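PDB 5XA5: alpha-catenin-like protein hmp-1 from Caenorhabditis elegans, which binds beta-catenin, cadherin and actin filaments at adherens junctions and is required for cell migration and cell shape changes during body enclosure and elongation. Local coordinates for residues V55-D59 against V102-T106; L88-L93 against F137-A141; A95-G100 against N129-V134; V146-V150 against E255-N259. The contacts are given in a common frame with arbitrary orientation. Residue numbers count along the deposited sequence, not the author numbering.

Interaction 1 of 4, residues V55-D59 against V102-T106; sequences VATLD and VMIQT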
loop_
_atom_site.group_PDB
_atom_site.type_symbol
_atom_site.label_atom_id
_atom_site.label_comp_id
_atom_site.label_asym_id
_atom_site.label_seq_id
_atom_site.Cartn_x
_atom_site.Cartn_y
_atom_site.Cartn_z
ATOM N N VAL A 55 -17.489 -25.218 1.855
ATOM C CA VAL A 55 -17.986 -24.191 0.955
ATOM C C VAL A 55 -18.516 -23.009 1.767
ATOM O O VAL A 55 -18.295 -21.850 1.405
ATOM C CB VAL A 55 -19.090 -24.746 0.033
ATOM C CG1 VAL A 55 -19.672 -23.649 -0.850
ATOM C CG2 VAL A 55 -18.555 -25.901 -0.812
ATOM N N ALA A 56 -19.206 -23.299 2.870
ATOM C CA ALA A 56 -19.748 -22.241 3.724
ATOM C C ALA A 56 -18.639 -21.342 4.259
ATOM O O ALA A 56 -18.761 -20.114 4.250
ATOM C CB ALA A 56 -20.556 -22.837 4.877
ATOM N N THR A 57 -17.562 -21.958 4.732
ATOM C CA THR A 57 -16.423 -21.196 5.228
ATOM C C THR A 57 -15.838 -20.323 4.131
ATOM O O THR A 57 -15.546 -19.149 4.356
ATOM C CB THR A 57 -15.332 -22.116 5.776
ATOM O OG1 THR A 57 -15.858 -22.882 6.868
ATOM C CG2 THR A 57 -14.126 -21.308 6.239
ATOM N N LEU A 58 -15.667 -20.902 2.949
ATOM C CA LEU A 58 -15.144 -20.168 1.802
ATOM C C LEU A 58 -16.037 -18.970 1.487
ATOM O O LEU A 58 -15.558 -17.853 1.290
ATOM C CB LEU A 58 -15.035 -21.087 0.586
ATOM C CG LEU A 58 -14.751 -20.420 -0.759
ATOM C CD1 LEU A 58 -13.360 -19.824 -0.768
ATOM C CD2 LEU A 58 -14.954 -21.411 -1.906
ATOM N N ASP A 59 -17.343 -19.210 1.472
ATOM C CA ASP A 59 -18.317 -18.162 1.183
ATOM C C ASP A 59 -18.198 -17.012 2.183
ATOM O O ASP A 59 -18.167 -15.842 1.797
ATOM C CB ASP A 59 -19.735 -18.754 1.190
ATOM C CG ASP A 59 -20.794 -17.744 0.812
ATOM O OD1 ASP A 59 -20.494 -16.815 0.038
ATOM O OD2 ASP A 59 -21.944 -17.894 1.268
ATOM N N VAL A 102 -17.201 -17.727 -8.767
ATOM C CA VAL A 102 -16.831 -18.913 -9.540
ATOM C C VAL A 102 -16.200 -19.981 -8.650
ATOM O O VAL A 102 -16.468 -21.172 -8.816
ATOM C CB VAL A 102 -15.858 -18.571 -10.691
ATOM C CG1 VAL A 102 -15.362 -19.849 -11.369
ATOM C CG2 VAL A 102 -16.531 -17.659 -11.702
ATOM N N MET A 103 -15.374 -19.561 -7.695
ATOM C CA MET A 103 -14.755 -20.512 -6.777
ATOM C C MET A 103 -15.802 -21.225 -5.920
ATOM O O MET A 103 -15.715 -22.436 -5.697
ATOM C CB MET A 103 -13.733 -19.810 -5.878
ATOM C CG MET A 103 -13.061 -20.711 -4.862
ATOM S SD MET A 103 -11.882 -21.844 -5.601
ATOM C CE MET A 103 -12.771 -23.395 -5.541
ATOM N N ILE A 104 -16.793 -20.478 -5.441
ATOM C CA ILE A 104 -17.838 -21.059 -4.601
ATOM C C ILE A 104 -18.673 -22.064 -5.394
ATOM O O ILE A 104 -19.045 -23.122 -4.874
ATOM C CB ILE A 104 -18.750 -19.967 -3.996
ATOM C CG1 ILE A 104 -17.961 -19.145 -2.973
ATOM C CG2 ILE A 104 -19.977 -20.590 -3.329
ATOM C CD1 ILE A 104 -18.679 -17.901 -2.487
ATOM N N GLN A 105 -18.943 -21.750 -6.657
ATOM C CA GLN A 105 -19.699 -22.665 -7.512
ATOM C C GLN A 105 -18.919 -23.925 -7.883
ATOM O O GLN A 105 -19.409 -25.042 -7.689
ATOM C CB GLN A 105 -20.152 -21.954 -8.788
ATOM C CG GLN A 105 -21.551 -21.362 -8.713
ATOM C CD GLN A 105 -22.623 -22.413 -8.462
ATOM O OE1 GLN A 105 -22.481 -23.572 -8.858
ATOM N NE2 GLN A 105 -23.701 -22.010 -7.799
ATOM N N THR A 106 -17.713 -23.755 -8.423
ATOM C CA THR A 106 -16.932 -24.908 -8.863
ATOM C C THR A 106 -16.465 -25.697 -7.661
ATOM O O THR A 106 -16.310 -26.916 -7.723
ATOM C CB THR A 106 -15.704 -24.514 -9.690
ATOM O OG1 THR A 106 -14.894 -23.602 -8.941
ATOM C CG2 THR A 106 -16.131 -23.855 -10.995
#
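An apolar, largely buried helix-helix contact joins helix 51-74 to helix 83-112; its centre lies about 30 Å from the centre of the chain. The two segments run antiparallel, at 176°, with axes 10.0 Å apart; Val-55 and Ile-104 face each other with their CA atoms 6.4 Å apart. Ile-104 lies at the heart of the contact: its CG2 meets Val-55 CG1 at 3.9 Å, and its CG1 meets Leu-58 CD2 at 3.9 Å. The same Leu-58 CD2 also packs on Met-103 CG at 3.6 Å, so this leucine fits against two consecutive residues of the facing helix. This is the N-terminal bundle of a vinculin/alpha-catenin family protein, which binds the beta-catenin-like protein HMP-2, the other chain of the complex; Val-55 and Met-103 also pack on apolar side chains of HMP-2. At the solvent edge, Asp-59 OD1 lies 3.3 Å from Ile-104 CD1, a van der Waals approach. Beyond the interface, Met-103 reaches Leu-130 on helix 117-165, and Thr-106 OG1 hydrogen-bonds Ser-126 OG there.

Interaction 2 of 4, residues L88-L93 against F137-A141; sequences LLHEAL and FLILA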
loop_
_atom_site.group_PDB
_atom_site.type_symbol
_atom_site.label_atom_id
_atom_site.label_comp_id
_atom_site.label_asym_id
_atom_site.label_seq_id
_atom_site.Cartn_x
_atom_site.Cartn_y
_atom_site.Cartn_z
ATOM N N LEU A 88 -10.238 2.285 -9.355
ATOM C CA LEU A 88 -9.438 1.097 -9.626
ATOM C C LEU A 88 -9.576 0.097 -8.488
ATOM O O LEU A 88 -9.675 -1.110 -8.720
ATOM C CB LEU A 88 -7.969 1.464 -9.832
ATOM C CG LEU A 88 -7.617 2.016 -11.212
ATOM C CD1 LEU A 88 -6.292 2.753 -11.161
ATOM C CD2 LEU A 88 -7.569 0.891 -12.231
ATOM N N LEU A 89 -9.585 0.611 -7.261
ATOM C CA LEU A 89 -9.693 -0.228 -6.070
ATOM C C LEU A 89 -11.010 -0.975 -6.050
ATOM O O LEU A 89 -11.049 -2.159 -5.736
ATOM C CB LEU A 89 -9.556 0.609 -4.797
ATOM C CG LEU A 89 -8.122 0.968 -4.414
ATOM C CD1 LEU A 89 -8.085 2.117 -3.417
ATOM C CD2 LEU A 89 -7.446 -0.248 -3.836
ATOM N N HIS A 90 -12.092 -0.280 -6.390
ATOM C CA HIS A 90 -13.395 -0.916 -6.421
ATOM C C HIS A 90 -13.452 -1.963 -7.533
ATOM O O HIS A 90 -14.010 -3.044 -7.350
ATOM C CB HIS A 90 -14.499 0.136 -6.586
ATOM C CG HIS A 90 -14.880 0.802 -5.300
ATOM N ND1 HIS A 90 -15.164 2.149 -5.207
ATOM C CD2 HIS A 90 -15.022 0.302 -4.049
ATOM C CE1 HIS A 90 -15.462 2.448 -3.955
ATOM N NE2 HIS A 90 -15.384 1.345 -3.232
ATOM N N GLU A 91 -12.844 -1.643 -8.673
ATOM C CA GLU A 91 -12.758 -2.572 -9.797
ATOM C C GLU A 91 -12.000 -3.842 -9.412
ATOM O O GLU A 91 -12.417 -4.954 -9.732
ATOM C CB GLU A 91 -12.068 -1.904 -10.984
ATOM C CG GLU A 91 -12.177 -2.669 -12.290
ATOM C CD GLU A 91 -11.476 -1.964 -13.437
ATOM O OE1 GLU A 91 -10.726 -1.001 -13.173
ATOM O OE2 GLU A 91 -11.678 -2.371 -14.602
ATOM N N ALA A 92 -10.876 -3.665 -8.732
ATOM C CA ALA A 92 -10.053 -4.801 -8.322
ATOM C C ALA A 92 -10.756 -5.638 -7.267
ATOM O O ALA A 92 -10.637 -6.861 -7.256
ATOM C CB ALA A 92 -8.706 -4.325 -7.801
ATOM N N LEU A 93 -11.477 -4.975 -6.371
ATOM C CA LEU A 93 -12.247 -5.692 -5.361
ATOM C C LEU A 93 -13.377 -6.471 -6.027
ATOM O O LEU A 93 -13.732 -7.564 -5.587
ATOM C CB LEU A 93 -12.810 -4.727 -4.317
ATOM C CG LEU A 93 -13.309 -5.354 -3.013
ATOM C CD1 LEU A 93 -12.192 -6.154 -2.329
ATOM C CD2 LEU A 93 -13.865 -4.293 -2.083
ATOM N N PHE A 137 -5.262 -7.228 -6.118
ATOM C CA PHE A 137 -5.871 -6.215 -5.260
ATOM C C PHE A 137 -4.855 -5.663 -4.265
ATOM O O PHE A 137 -4.797 -4.460 -4.036
ATOM C CB PHE A 137 -7.091 -6.759 -4.498
ATOM C CG PHE A 137 -7.709 -5.741 -3.571
ATOM C CD1 PHE A 137 -8.604 -4.813 -4.061
ATOM C CD2 PHE A 137 -7.401 -5.711 -2.219
ATOM C CE1 PHE A 137 -9.174 -3.864 -3.231
ATOM C CE2 PHE A 137 -7.980 -4.760 -1.378
ATOM C CZ PHE A 137 -8.859 -3.837 -1.894
ATOM N N LEU A 138 -4.055 -6.541 -3.676
ATOM C CA LEU A 138 -3.074 -6.098 -2.700
ATOM C C LEU A 138 -2.011 -5.232 -3.351
ATOM O O LEU A 138 -1.521 -4.298 -2.725
ATOM C CB LEU A 138 -2.412 -7.284 -1.996
ATOM C CG LEU A 138 -3.359 -8.157 -1.169
ATOM C CD1 LEU A 138 -2.595 -9.310 -0.572
ATOM C CD2 LEU A 138 -3.996 -7.324 -0.074
ATOM N N ILE A 139 -1.650 -5.552 -4.594
ATOM C CA ILE A 139 -0.605 -4.805 -5.298
ATOM C C ILE A 139 -1.111 -3.402 -5.597
ATOM O O ILE A 139 -0.398 -2.407 -5.414
ATOM C CB ILE A 139 -0.187 -5.502 -6.605
ATOM C CG1 ILE A 139 0.706 -6.705 -6.297
ATOM C CG2 ILE A 139 0.582 -4.553 -7.506
ATOM C CD1 ILE A 139 0.945 -7.604 -7.493
ATOM N N LEU A 140 -2.355 -3.334 -6.048
ATOM C CA LEU A 140 -2.990 -2.047 -6.285
ATOM C C LEU A 140 -3.143 -1.275 -4.972
ATOM O O LEU A 140 -2.915 -0.061 -4.921
ATOM C CB LEU A 140 -4.351 -2.248 -6.961
ATOM C CG LEU A 140 -5.140 -0.964 -7.157
ATOM C CD1 LEU A 140 -4.351 -0.019 -8.054
ATOM C CD2 LEU A 140 -6.501 -1.286 -7.755
ATOM N N ALA A 141 -3.505 -1.978 -3.900
ATOM C CA ALA A 141 -3.657 -1.343 -2.593
ATOM C C ALA A 141 -2.362 -0.682 -2.137
ATOM O O ALA A 141 -2.388 0.409 -1.572
ATOM C CB ALA A 141 -4.121 -2.352 -1.544
#
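Segments 88-93 and 137-141 run antiparallel at 166°, their axes 9.6 Å apart, and the backbones draw nearest at Ala-92 and Phe-137, whose CA atoms are 5.4 Å apart; the CA atoms of Leu-89 and Leu-140 follow, with Leu-89 CA 6.9 Å from Leu-140 CA. They belong to helices 83-112 and 117-165, adjacent members of the helical bundle that takes up HMP-2 in this vinculin-family domain. The small side chain of Ala-92 permits the close approach, and its CB rests on Phe-137 CD1 and on Leu-140 CD2, 3.8 Å from each. Leu-140 pushes towards the backbone of the opposite helix: CD2 comes within 3.3 Å of Leu-88 O and 3.7 Å of Leu-89 N, and also touches Leu-88 CB at 3.7 Å. On the more buried flank, Leu-89 CD2 packs against Leu-140 CG and Phe-137 CE1, both at 4.1 Å. Leu-89 and Phe-137 also pack on apolar side chains of the HMP-2 chain, while Leu-93 continues to Phe-65 of helix 51-74, so the contact is part of a wider core. The Phe-137 ring has Leu-89 O and Ala-92 CB near its plane, at the edge. Over one face sits Leu-93 CD1 in a CH-pi contact, 4.2 Å from the ring centroid and 21° off the ring normal.

Interaction 3 of 4, residues A95-G100 against N129-V134; sequences AVQDTG and NLLTAV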
loop_
_atom_site.group_PDB
_atom_site.type_symbol
_atom_site.label_atom_id
_atom_site.label_comp_id
_atom_site.label_asym_id
_atom_site.label_seq_id
_atom_site.Cartn_x
_atom_site.Cartn_y
_atom_site.Cartn_z
ATOM N N ALA A 95 -13.230 -7.834 -8.898
ATOM C CA ALA A 95 -12.651 -9.029 -9.503
ATOM C C ALA A 95 -12.530 -10.150 -8.472
ATOM O O ALA A 95 -12.648 -11.329 -8.814
ATOM C CB ALA A 95 -11.297 -8.714 -10.121
ATOM N N VAL A 96 -12.303 -9.786 -7.210
ATOM C CA VAL A 96 -12.304 -10.766 -6.127
ATOM C C VAL A 96 -13.714 -11.318 -5.906
ATOM O O VAL A 96 -13.900 -12.528 -5.750
ATOM C CB VAL A 96 -11.752 -10.168 -4.809
ATOM C CG1 VAL A 96 -11.877 -11.162 -3.665
ATOM C CG2 VAL A 96 -10.290 -9.775 -4.983
ATOM N N GLN A 97 -14.709 -10.439 -5.919
ATOM C CA GLN A 97 -16.093 -10.873 -5.760
ATOM C C GLN A 97 -16.491 -11.849 -6.862
ATOM O O GLN A 97 -17.131 -12.870 -6.599
ATOM C CB GLN A 97 -17.027 -9.661 -5.759
ATOM C CG GLN A 97 -18.508 -9.990 -5.587
ATOM C CD GLN A 97 -19.353 -8.729 -5.528
ATOM O OE1 GLN A 97 -19.266 -7.870 -6.405
ATOM N NE2 GLN A 97 -20.153 -8.601 -4.477
ATOM N N ASP A 98 -16.097 -11.536 -8.093
ATOM C CA ASP A 98 -16.477 -12.350 -9.243
ATOM C C ASP A 98 -15.768 -13.705 -9.241
ATOM O O ASP A 98 -16.429 -14.743 -9.315
ATOM C CB ASP A 98 -16.198 -11.603 -10.551
ATOM C CG ASP A 98 -17.120 -10.397 -10.750
ATOM O OD1 ASP A 98 -18.126 -10.277 -10.018
ATOM O OD2 ASP A 98 -16.842 -9.576 -11.652
ATOM N N THR A 99 -14.440 -13.710 -9.145
ATOM C CA THR A 99 -13.701 -14.970 -9.100
ATOM C C THR A 99 -14.106 -15.757 -7.866
ATOM O O THR A 99 -14.070 -16.994 -7.861
ATOM C CB THR A 99 -12.183 -14.764 -9.075
ATOM O OG1 THR A 99 -11.848 -13.857 -8.017
ATOM C CG2 THR A 99 -11.705 -14.200 -10.394
ATOM N N GLY A 100 -14.482 -15.026 -6.819
ATOM C CA GLY A 100 -14.949 -15.636 -5.590
ATOM C C GLY A 100 -16.220 -16.418 -5.846
ATOM O O GLY A 100 -16.398 -17.531 -5.342
ATOM N N ASN A 129 -7.318 -18.548 -9.928
ATOM C CA ASN A 129 -7.864 -17.286 -10.407
ATOM C C ASN A 129 -8.284 -16.361 -9.277
ATOM O O ASN A 129 -8.026 -15.157 -9.340
ATOM C CB ASN A 129 -9.047 -17.543 -11.330
ATOM C CG ASN A 129 -8.625 -18.100 -12.665
ATOM O OD1 ASN A 129 -7.462 -18.001 -13.051
ATOM N ND2 ASN A 129 -9.568 -18.698 -13.380
ATOM N N LEU A 130 -8.904 -16.923 -8.239
ATOM C CA LEU A 130 -9.377 -16.123 -7.106
ATOM C C LEU A 130 -8.219 -15.546 -6.305
ATOM O O LEU A 130 -8.217 -14.361 -5.980
ATOM C CB LEU A 130 -10.274 -16.946 -6.172
ATOM C CG LEU A 130 -10.612 -16.320 -4.804
ATOM C CD1 LEU A 130 -11.317 -14.963 -4.934
ATOM C CD2 LEU A 130 -11.444 -17.278 -3.953
ATOM N N LEU A 131 -7.243 -16.382 -5.978
ATOM C CA LEU A 131 -6.133 -15.914 -5.146
ATOM C C LEU A 131 -5.214 -14.977 -5.937
ATOM O O LEU A 131 -4.533 -14.124 -5.359
ATOM C CB LEU A 131 -5.348 -17.105 -4.567
ATOM C CG LEU A 131 -6.159 -17.999 -3.612
ATOM C CD1 LEU A 131 -5.259 -19.021 -2.943
ATOM C CD2 LEU A 131 -6.891 -17.174 -2.555
ATOM N N THR A 132 -5.216 -15.114 -7.259
ATOM C CA THR A 132 -4.488 -14.183 -8.122
ATOM C C THR A 132 -5.176 -12.816 -8.119
ATOM O O THR A 132 -4.519 -11.761 -8.151
ATOM C CB THR A 132 -4.393 -14.722 -9.556
ATOM O OG1 THR A 132 -3.515 -15.854 -9.576
ATOM C CG2 THR A 132 -3.848 -13.659 -10.497
ATOM N N ALA A 133 -6.508 -12.828 -8.091
ATOM C CA ALA A 133 -7.270 -11.580 -8.032
ATOM C C ALA A 133 -7.072 -10.906 -6.677
ATOM O O ALA A 133 -7.040 -9.677 -6.581
ATOM C CB ALA A 133 -8.744 -11.832 -8.299
ATOM N N VAL A 134 -6.923 -11.710 -5.629
ATOM C CA VAL A 134 -6.605 -11.171 -4.310
ATOM C C VAL A 134 -5.226 -10.526 -4.340
ATOM O O VAL A 134 -5.046 -9.423 -3.831
ATOM C CB VAL A 134 -6.664 -12.268 -3.218
ATOM C CG1 VAL A 134 -6.119 -11.743 -1.902
ATOM C CG2 VAL A 134 -8.098 -12.747 -3.072
#
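Ala-95 opens the contact between 95-100 on helix 83-112 and 129-134 on helix 117-165 at its partly exposed border, with CB 4.4 Å from Ala-133 CB. Val-96, one turn before Gly-100, is turned to the core of the HMP-2-binding bundle: its CG2 touches Ala-133 O at 3.6 Å, and its CG1 packs on Leu-130 CD1 at 4.0 Å and on Val-134 CG2 at 4.1 Å. Phe-65 of helix 51-74 covers both valines. Thr-99 points toward helix 117-165; its OG1 lies 3.3 Å from Leu-130 CD1 and 3.7 Å from Ala-133 CB, and its CA is 4.9 Å from Leu-130 CA. At Gly-100, the backbone N lies 3.7 Å from Leu-130 CD1. The antiparallel segments, at 170°, have axes only 8.5 Å apart, a close spacing consistent with the small Thr-99 and Ala-133 pointing across the interface. Since Thr-99 OG1 donates a hydrogen bond to Ala-95 O within its own helix (2.8 Å between these two atoms), the hydroxyl can face an apolar surface without seeking a partner across it.

Interaction 4 of 4, residues V146-V150 against E255-N259; sequences VKVIV and ESVLN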
loop_
_atom_site.group_PDB
_atom_site.type_symbol
_atom_site.label_atom_id
_atom_site.label_comp_id
_atom_site.label_asym_id
_atom_site.label_seq_id
_atom_site.Cartn_x
_atom_site.Cartn_y
_atom_site.Cartn_z
ATOM N N VAL A 146 0.947 4.223 -1.379
ATOM C CA VAL A 146 2.093 5.055 -1.733
ATOM C C VAL A 146 1.610 6.454 -2.127
ATOM O O VAL A 146 2.240 7.452 -1.766
ATOM C CB VAL A 146 2.916 4.432 -2.879
ATOM C CG1 VAL A 146 3.834 5.481 -3.529
ATOM C CG2 VAL A 146 3.713 3.257 -2.356
ATOM N N LYS A 147 0.486 6.524 -2.842
ATOM C CA LYS A 147 -0.064 7.815 -3.263
ATOM C C LYS A 147 -0.403 8.678 -2.062
ATOM O O LYS A 147 -0.297 9.908 -2.112
ATOM C CB LYS A 147 -1.308 7.626 -4.133
ATOM C CG LYS A 147 -1.000 7.332 -5.586
ATOM C CD LYS A 147 -2.246 7.422 -6.451
ATOM C CE LYS A 147 -1.876 7.440 -7.930
ATOM N NZ LYS A 147 -3.077 7.432 -8.807
ATOM N N VAL A 148 -0.833 8.033 -0.986
ATOM C CA VAL A 148 -1.088 8.748 0.259
ATOM C C VAL A 148 0.189 9.380 0.816
ATOM O O VAL A 148 0.168 10.526 1.277
ATOM C CB VAL A 148 -1.735 7.818 1.293
ATOM C CG1 VAL A 148 -1.792 8.466 2.668
ATOM C CG2 VAL A 148 -3.131 7.431 0.832
ATOM N N ILE A 149 1.310 8.665 0.752
ATOM C CA ILE A 149 2.569 9.224 1.206
ATOM C C ILE A 149 2.962 10.397 0.315
ATOM O O ILE A 149 3.400 11.439 0.810
ATOM C CB ILE A 149 3.692 8.188 1.203
ATOM C CG1 ILE A 149 3.272 6.986 2.037
ATOM C CG2 ILE A 149 4.952 8.795 1.798
ATOM C CD1 ILE A 149 4.327 5.923 2.128
ATOM N N VAL A 150 2.800 10.222 -0.993
ATOM C CA VAL A 150 3.158 11.285 -1.944
ATOM C C VAL A 150 2.320 12.536 -1.685
ATOM O O VAL A 150 2.815 13.669 -1.800
ATOM C CB VAL A 150 2.997 10.801 -3.411
ATOM C CG1 VAL A 150 3.131 11.957 -4.383
ATOM C CG2 VAL A 150 4.036 9.712 -3.716
ATOM N N GLU A 255 9.596 11.761 -3.595
ATOM C CA GLU A 255 8.535 11.383 -4.525
ATOM C C GLU A 255 9.041 10.429 -5.607
ATOM O O GLU A 255 8.385 9.438 -5.909
ATOM C CB GLU A 255 7.932 12.633 -5.177
ATOM C CG GLU A 255 6.740 12.345 -6.087
ATOM C CD GLU A 255 5.987 13.608 -6.495
ATOM O OE1 GLU A 255 6.471 14.722 -6.196
ATOM O OE2 GLU A 255 4.909 13.483 -7.117
ATOM N N SER A 256 10.195 10.748 -6.195
ATOM C CA SER A 256 10.820 9.879 -7.189
ATOM C C SER A 256 11.001 8.451 -6.681
ATOM O O SER A 256 10.594 7.497 -7.339
ATOM C CB SER A 256 12.185 10.434 -7.607
ATOM O OG SER A 256 12.039 11.570 -8.440
ATOM N N VAL A 257 11.618 8.303 -5.513
ATOM C CA VAL A 257 11.878 6.964 -4.970
ATOM C C VAL A 257 10.590 6.245 -4.590
ATOM O O VAL A 257 10.456 5.048 -4.830
ATOM C CB VAL A 257 12.821 7.031 -3.736
ATOM C CG1 VAL A 257 12.989 5.659 -3.094
ATOM C CG2 VAL A 257 14.172 7.576 -4.140
ATOM N N LEU A 258 9.643 6.959 -3.981
ATOM C CA LEU A 258 8.356 6.326 -3.646
ATOM C C LEU A 258 7.714 5.736 -4.900
ATOM O O LEU A 258 7.083 4.677 -4.843
ATOM C CB LEU A 258 7.405 7.328 -2.989
ATOM C CG LEU A 258 7.727 7.748 -1.551
ATOM C CD1 LEU A 258 6.908 8.987 -1.169
ATOM C CD2 LEU A 258 7.464 6.594 -0.582
ATOM N N ASN A 259 7.890 6.423 -6.028
ATOM C CA ASN A 259 7.392 5.948 -7.321
ATOM C C ASN A 259 8.313 4.958 -8.029
ATOM O O ASN A 259 8.068 4.592 -9.182
ATOM C CB ASN A 259 7.131 7.141 -8.246
ATOM C CG ASN A 259 5.897 7.914 -7.857
ATOM O OD1 ASN A 259 4.934 7.342 -7.346
ATOM N ND2 ASN A 259 5.909 9.222 -8.102
#
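Leu-258, in the last turn of helix 234-258, is the bump on which this contact turns. It points at helix 117-165 and enters the shallow hollow made by Val-146, Ile-149 and Val-150, whose side chains line one face of that helix. Its CD1 reaches the floor of the hollow, 3.6 Å from Ile-149 CG2 and 3.9 Å from Val-150 CG2, while nearer the backbone Val-146 CG1 closes the mouth, 4.1 Å from Leu-258 CB and 3.6 Å from Leu-258 O. The register is antiparallel in sense: Val-146 faces Leu-258, with CA atoms 6.7 Å apart, and Val-150 faces Glu-255 at 6.0 Å between CA atoms. Val-150 is a second bump, filling the space between Leu-258 and the extended side chain of Glu-255, whose OE2 is 3.6 Å from Val-150 CG1. Asn-259, the first residue to leave helical geometry, lies loosely over both valines, its OD1 4.4 Å from Val-146 CG1 and from Val-150 CG2. Glu-255 OE1 also forms a salt bridge to Arg-157 NH2 farther along helix 117-165. The contact thus lies in the C-terminal bundle of this vinculin-family domain, formed by the end of helix 117-165 with helices 169-196, 200-229 and 234-258; Ile-149 also packs on Leu-186 and Thr-189 of helix 169-196, and Leu-258 on Leu-206 of helix 200-229.

Overall arrangement
From the N terminus, helix 51-74 contributes the first segment, 55-59, and helix 83-112 closes interaction 1 with 102-106. On the way the chain passes 88-93 and 95-100, whose partners come only later on helix 117-165, so interaction 1 crosses interactions 2 and 3. Of the latter two, interaction 3 closes first, at 129-134, within the longer loop that interaction 2 closes at 137-141, as expected of a helical hairpin. Interactions 1 and 3 touch through Met-103 CG and Leu-130 CD2, 3.9 Å apart, tying three helices of the first bundle together. Helix 117-165 runs on into the C-terminal bundle, where interaction 4 opens at 146-150, after the other three have closed, and closes at 255-259, with 104 residues between its segments.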